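Side-chain contacts in carboxymuconolactone decarboxylase family protein (PDB 1VKE), which probably acts as an AhpD-like oxidoreductase with peroxiredoxin-type activity, possibly as part of an antioxidative response, and assembles as an all-helical hexamer: residues F41-D44 and S45-R49; E90-F93 and E94-I98. All blocks are in the same frame, centred on the assembly; numbering follows the deposited sequence. Where two conformers were deposited one is given.

Interaction 1: residues F41-D44 and S45-R49; sequences FNLD and SAVYR
The Y48 ring turns its edge to D44: carbonyl O of D44 lies 3.1 Å from CD2 of Y48, near the ring plane, and carboxylate OD1 of D44 sits in that plane 4.0 Å from CE2 of Y48. The H78 ring also meets that of Y48, the planes at about 50°. The second flat group, the R49 guanidinium, has CA of A46 over one face, offset toward its rim, and a water at its edge. Both groups lie near the last turn of helix 35-46, where a type I beta turn runs from A46 to R49. The carboxylate of D44 stands almost upright to the Y48 ring, the planes 80° apart. With CG of Y48 anti to its carbonyl carbon (chi1 -64°), the ring lies across D44 and offers it the CD2/CE2 edge. OD2 of D44 and OH of Y48 each hydrogen-bond an unidentified ligand, which may mark a pocket; V102 of a second subunit packs on Y48 and I108 of a third on D44. In the modelled conformer CD1 of L43 meets CG1 of V47 at 4.2 Å. The water donates to OD1 of N42 at 3.0 Å and accepts from NH2 of R49 at 3.1 Å.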
ATOM      1  N   PHE E  41      12.883 -15.430   7.253  1.00 12.05           N
ATOM      2  CA  PHE E  41      13.226 -14.709   8.468  1.00  9.98           C
ATOM      3  C   PHE E  41      14.724 -14.514   8.595  1.00 13.54           C
ATOM      4  O   PHE E  41      15.174 -13.462   9.029  1.00 15.27           O
ATOM      5  CB  PHE E  41      12.656 -15.425   9.703  1.00 12.58           C
ATOM      6  CG  PHE E  41      11.230 -15.041  10.045  1.00 14.00           C
ATOM      7  CD1 PHE E  41      10.174 -15.316   9.204  1.00 15.48           C
ATOM      8  CD2 PHE E  41      10.955 -14.429  11.253  1.00 16.98           C
ATOM      9  CE1 PHE E  41       8.832 -14.973   9.574  1.00 14.75           C
ATOM     10  CE2 PHE E  41       9.653 -14.112  11.611  1.00 16.24           C
ATOM     11  CZ  PHE E  41       8.610 -14.364  10.787  1.00 13.66           C
ATOM     12  N   ASN E  42      15.511 -15.513   8.211  1.00 12.56           N
ATOM     13  CA  ASN E  42      16.957 -15.409   8.285  1.00 13.58           C
ATOM     14  C   ASN E  42      17.464 -14.349   7.288  1.00 13.85           C
ATOM     15  O   ASN E  42      18.361 -13.596   7.611  1.00 14.49           O
ATOM     16  CB  ASN E  42      17.583 -16.768   8.024  1.00 15.25           C
ATOM     17  CG  ASN E  42      19.090 -16.765   8.203  1.00 28.69           C
ATOM     18  OD1 ASN E  42      19.834 -16.920   7.239  1.00 41.95           O
ATOM     19  ND2 ASN E  42      19.544 -16.573   9.437  1.00 35.30           N
ATOM     20  N   LEU E  43      16.867 -14.279   6.102  1.00 12.42           N
ATOM     21  CA  LEU E  43      17.245 -13.258   5.133  1.00 13.52           C
ATOM     22  C   LEU E  43      16.916 -11.854   5.624  1.00 12.96           C
ATOM     23  O   LEU E  43      17.685 -10.905   5.338  1.00 16.38           O
ATOM     24  CB  LEU E  43      16.541 -13.586   3.814  0.65 14.89           C
ATOM     25  CG  LEU E  43      16.927 -12.803   2.580  0.65 18.85           C
ATOM     26  CD1 LEU E  43      18.438 -12.833   2.311  0.65 19.75           C
ATOM     27  CD2 LEU E  43      16.192 -13.430   1.438  0.65 23.16           C
ATOM     28  N   ASP E  44      15.758 -11.715   6.275  1.00 14.04           N
ATOM     29  CA  ASP E  44      15.319 -10.447   6.869  1.00 15.08           C
ATOM     30  C   ASP E  44      16.377  -9.968   7.876  1.00 19.49           C
ATOM     31  O   ASP E  44      16.754  -8.809   7.875  1.00 21.88           O
ATOM     32  CB  ASP E  44      13.981 -10.610   7.560  1.00 15.34           C
ATOM     33  CG  ASP E  44      13.372  -9.277   8.001  1.00 18.14           C
ATOM     34  OD1 ASP E  44      13.477  -8.262   7.285  1.00 24.16           O
ATOM     35  OD2 ASP E  44      12.721  -9.219   9.031  1.00 26.00           O
ATOM     36  N   SER E  45      16.936 -10.875   8.649  1.00 14.41           N
ATOM     37  CA  SER E  45      18.022 -10.484   9.581  1.00 15.11           C
ATOM     38  C   SER E  45      19.313 -10.191   8.829  1.00 12.45           C
ATOM     39  O   SER E  45      20.034  -9.192   9.101  1.00 13.02           O
ATOM     40  CB  SER E  45      18.224 -11.604  10.606  0.65 15.32           C
ATOM     41  OG  SER E  45      19.191 -11.238  11.563  0.65 18.85           O
ATOM     42  N   ALA E  46      19.629 -11.035   7.838  1.00 12.18           N
ATOM     43  CA  ALA E  46      20.884 -10.904   7.093  1.00 12.19           C
ATOM     44  C   ALA E  46      21.095  -9.560   6.380  1.00 10.91           C
ATOM     45  O   ALA E  46      22.203  -9.046   6.343  1.00 13.24           O
ATOM     46  CB  ALA E  46      21.017 -12.010   6.072  1.00 12.47           C
ATOM     47  N   VAL E  47      20.036  -9.018   5.776  1.00 10.69           N
ATOM     48  CA  VAL E  47      20.156  -7.789   4.961  1.00  9.74           C
ATOM     49  C   VAL E  47      20.498  -6.558   5.781  1.00 11.22           C
ATOM     50  O   VAL E  47      20.845  -5.549   5.195  1.00 14.40           O
ATOM     51  CB  VAL E  47      18.959  -7.555   4.048  1.00 12.24           C
ATOM     52  CG1 VAL E  47      18.842  -8.672   3.040  1.00 18.68           C
ATOM     53  CG2 VAL E  47      17.676  -7.324   4.835  1.00 13.32           C
ATOM     54  N   TYR E  48      20.378  -6.622   7.119  1.00 12.58           N
ATOM     55  CA  TYR E  48      20.779  -5.522   7.967  1.00 12.18           C
ATOM     56  C   TYR E  48      22.157  -5.700   8.594  1.00 14.45           C
ATOM     57  O   TYR E  48      22.608  -4.812   9.324  1.00 14.37           O
ATOM     58  CB  TYR E  48      19.730  -5.292   9.063  1.00 12.43           C
ATOM     59  CG  TYR E  48      18.392  -4.868   8.484  1.00 10.59           C
ATOM     60  CD1 TYR E  48      18.174  -3.551   8.064  1.00 10.73           C
ATOM     61  CD2 TYR E  48      17.397  -5.778   8.269  1.00 12.94           C
ATOM     62  CE1 TYR E  48      16.960  -3.167   7.487  1.00 11.83           C
ATOM     63  CE2 TYR E  48      16.198  -5.403   7.683  1.00 10.19           C
ATOM     64  CZ  TYR E  48      16.008  -4.102   7.301  1.00 12.00           C
ATOM     65  OH  TYR E  48      14.785  -3.783   6.746  1.00 15.05           O
ATOM     66  N   ARG E  49      22.826  -6.840   8.354  1.00 13.09           N
ATOM     67  CA  ARG E  49      24.200  -7.023   8.808  1.00 11.53           C
ATOM     68  C   ARG E  49      25.106  -6.086   7.982  1.00 13.73           C
ATOM     69  O   ARG E  49      24.814  -5.814   6.822  1.00 14.41           O
ATOM     70  CB  ARG E  49      24.659  -8.485   8.681  1.00 12.70           C
ATOM     71  CG  ARG E  49      23.999  -9.475   9.601  1.00 16.47           C
ATOM     72  CD  ARG E  49      24.823 -10.769   9.785  1.00 19.24           C
ATOM     73  NE  ARG E  49      24.952 -11.561   8.551  1.00 24.75           N
ATOM     74  CZ  ARG E  49      24.209 -12.630   8.226  1.00 27.27           C
ATOM     75  NH1 ARG E  49      23.260 -13.085   9.032  1.00 23.19           N
ATOM     76  NH2 ARG E  49      24.428 -13.254   7.070  1.00 29.93           N
TER
HETATM   77  O   HOH W   1      22.529 -15.725   7.070  1.00 39.10           O

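Interaction 2: residues E90-F93 and E94-I98; sequences EEIF and EALDI
Four successive i to i+4 hydrogen bonds carry helix 89-103 from E90 to D97, from N of E94 to O of E90 at 2.9 Å through N of D97 to O of F93 at 2.9 Å. The carboxylates of E90 and E94, one turn apart, are turned 67° against each other, and their OE2 atoms come within 3.6 Å. This like-charge approach is probably eased by a second subunit: its K58 forms a salt bridge with OE1 of E94, its L53 N also bonds OE1, and its K52 N bonds OE2. CG of E94, anti to the carbonyl carbon (chi1 -71°), packs 3.3 Å from O of E90, and the extended chain carries the acid on to those partners. A glutamine in place of E94 would probably leave K58 of the second subunit without its charge partner and one of the two backbone N-H groups poorly held. On another side of the helix I92 and L96 lie alongside each other, CG2 of I92 3.8 Å from CD1 of L96. CD1 of L96 also lies at the edge of the F93 ring, 4.2 Å from CD1 of F93. The carboxylate of D97 hydrogen-bonds the hydroxyls of T34 (through OD2) and T37 (through OD1) of a fifth subunit. I92 and L96 thus form an apolar ridge between helix 55-68, met at L63, and helix 108-127, met at L118 and L111.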
ATOM      1  N   GLU E  90      18.270  13.648  16.054  1.00 12.94           N
ATOM      2  CA  GLU E  90      18.386  14.424  14.822  1.00 13.51           C
ATOM      3  C   GLU E  90      18.509  13.534  13.552  1.00 12.08           C
ATOM      4  O   GLU E  90      17.865  13.796  12.531  1.00 14.43           O
ATOM      5  CB  GLU E  90      19.536  15.432  14.889  1.00 15.18           C
ATOM      6  CG  GLU E  90      19.500  16.407  13.721  1.00 26.50           C
ATOM      7  CD  GLU E  90      20.346  17.669  13.951  1.00 43.69           C
ATOM      8  OE1 GLU E  90      20.909  17.842  15.067  1.00 44.66           O
ATOM      9  OE2 GLU E  90      20.456  18.488  12.997  1.00 48.65           O
ATOM     10  N   GLU E  91      19.356  12.504  13.627  1.00 11.49           N
ATOM     11  CA  GLU E  91      19.534  11.591  12.506  1.00 12.27           C
ATOM     12  C   GLU E  91      18.229  10.862  12.225  1.00 12.25           C
ATOM     13  O   GLU E  91      17.768  10.792  11.076  1.00 11.75           O
ATOM     14  CB  GLU E  91      20.644  10.560  12.805  1.00 12.25           C
ATOM     15  CG  GLU E  91      22.058  11.146  12.797  1.00 13.61           C
ATOM     16  CD  GLU E  91      23.124  10.153  13.246  1.00 17.90           C
ATOM     17  OE1 GLU E  91      22.915   9.440  14.264  1.00 13.03           O
ATOM     18  OE2 GLU E  91      24.201  10.126  12.622  1.00 24.42           O
ATOM     19  N   ILE E  92      17.598  10.354  13.277  1.00 10.58           N
ATOM     20  CA  ILE E  92      16.297   9.686  13.127  1.00  9.50           C
ATOM     21  C   ILE E  92      15.233  10.612  12.527  1.00 10.39           C
ATOM     22  O   ILE E  92      14.521  10.200  11.605  1.00 10.71           O
ATOM     23  CB  ILE E  92      15.838   9.102  14.490  1.00 10.63           C
ATOM     24  CG1 ILE E  92      16.776   7.959  14.868  1.00 11.32           C
ATOM     25  CG2 ILE E  92      14.387   8.641  14.426  1.00 13.80           C
ATOM     26  CD1 ILE E  92      16.646   7.515  16.346  1.00 11.50           C
ATOM     27  N   PHE E  93      15.165  11.859  12.988  1.00 10.89           N
ATOM     28  CA  PHE E  93      14.162  12.793  12.448  1.00 11.38           C
ATOM     29  C   PHE E  93      14.436  13.156  10.994  1.00 11.76           C
ATOM     30  O   PHE E  93      13.497  13.256  10.215  1.00 12.19           O
ATOM     31  CB  PHE E  93      14.023  14.062  13.288  1.00 14.11           C
ATOM     32  CG  PHE E  93      13.593  13.844  14.720  1.00 17.20           C
ATOM     33  CD1 PHE E  93      12.753  12.834  15.092  1.00 24.13           C
ATOM     34  CD2 PHE E  93      14.031  14.723  15.698  1.00 32.40           C
ATOM     35  CE1 PHE E  93      12.380  12.676  16.431  1.00 23.12           C
ATOM     36  CE2 PHE E  93      13.646  14.571  17.032  1.00 33.57           C
ATOM     37  CZ  PHE E  93      12.814  13.541  17.384  1.00 29.43           C
ATOM     38  N   GLU E  94      15.703  13.256  10.601  1.00 12.99           N
ATOM     39  CA  GLU E  94      16.025  13.539   9.183  1.00 11.75           C
ATOM     40  C   GLU E  94      15.595  12.407   8.286  1.00 13.86           C
ATOM     41  O   GLU E  94      15.099  12.634   7.174  1.00 13.71           O
ATOM     42  CB  GLU E  94      17.512  13.838   8.988  1.00 10.99           C
ATOM     43  CG  GLU E  94      17.939  15.185   9.567  1.00 13.26           C
ATOM     44  CD  GLU E  94      19.403  15.539   9.335  1.00 16.39           C
ATOM     45  OE1 GLU E  94      20.013  15.010   8.384  1.00 16.06           O
ATOM     46  OE2 GLU E  94      19.944  16.353  10.138  1.00 15.45           O
ATOM     47  N   ALA E  95      15.736  11.174   8.773  1.00 12.13           N
ATOM     48  CA  ALA E  95      15.219  10.016   8.048  1.00 12.56           C
ATOM     49  C   ALA E  95      13.708   9.975   8.005  1.00 11.53           C
ATOM     50  O   ALA E  95      13.118   9.685   6.953  1.00 11.40           O
ATOM     51  CB  ALA E  95      15.757   8.745   8.678  1.00 12.40           C
ATOM     52  N   LEU E  96      13.042  10.259   9.127  1.00 11.07           N
ATOM     53  CA  LEU E  96      11.594  10.206   9.175  1.00 12.22           C
ATOM     54  C   LEU E  96      10.990  11.289   8.248  1.00 11.13           C
ATOM     55  O   LEU E  96       9.898  11.100   7.712  1.00 12.07           O
ATOM     56  CB  LEU E  96      11.072  10.353  10.616  1.00 12.61           C
ATOM     57  CG  LEU E  96      11.294   9.179  11.580  1.00 11.76           C
ATOM     58  CD1 LEU E  96      10.984   9.569  13.037  1.00 15.14           C
ATOM     59  CD2 LEU E  96      10.465   7.965  11.131  1.00 14.60           C
ATOM     60  N   ASP E  97      11.679  12.419   8.116  1.00 12.17           N
ATOM     61  CA  ASP E  97      11.219  13.510   7.227  1.00 12.99           C
ATOM     62  C   ASP E  97      11.175  13.061   5.765  1.00 12.41           C
ATOM     63  O   ASP E  97      10.246  13.408   5.028  1.00 14.23           O
ATOM     64  CB  ASP E  97      12.127  14.717   7.322  1.00 13.58           C
ATOM     65  CG  ASP E  97      11.804  15.631   8.471  1.00 18.02           C
ATOM     66  OD1 ASP E  97      10.683  15.556   9.027  1.00 16.20           O
ATOM     67  OD2 ASP E  97      12.628  16.514   8.830  1.00 16.01           O
ATOM     68  N   ILE E  98      12.152  12.250   5.352  1.00 11.07           N
ATOM     69  CA  ILE E  98      12.157  11.674   4.006  1.00 12.80           C
ATOM     70  C   ILE E  98      10.948  10.775   3.847  1.00 13.42           C
ATOM     71  O   ILE E  98      10.228  10.849   2.863  1.00 12.35           O
ATOM     72  CB  ILE E  98      13.494  10.922   3.727  1.00 12.84           C
ATOM     73  CG1 ILE E  98      14.639  11.920   3.506  1.00 14.58           C
ATOM     74  CG2 ILE E  98      13.358  10.045   2.534  1.00 13.73           C
ATOM     75  CD1 ILE E  98      16.048  11.349   3.614  1.00 15.19           C
TER

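Interactions 1 and 2 lie in series on separate helices of one chain, their centres 23 Å apart and their nearest atoms about 12 Å apart, so they do not touch. Across the hexamer, L43, D44 and V47 pack on V101 of the second subunit and Y48 on its V102, both on helix 89-103, while I98 packs on Y48 of the second subunit, consistent with one reciprocal interface. D44 and Y48 hydrogen-bond the unidentified ligand, whereas E94 and D97 bond other subunits. Y48 also meets H78 on helix 72-84, which carries C74 of the observed C71-C74 disulfide, consistent with a redox site as in AhpD-like proteins.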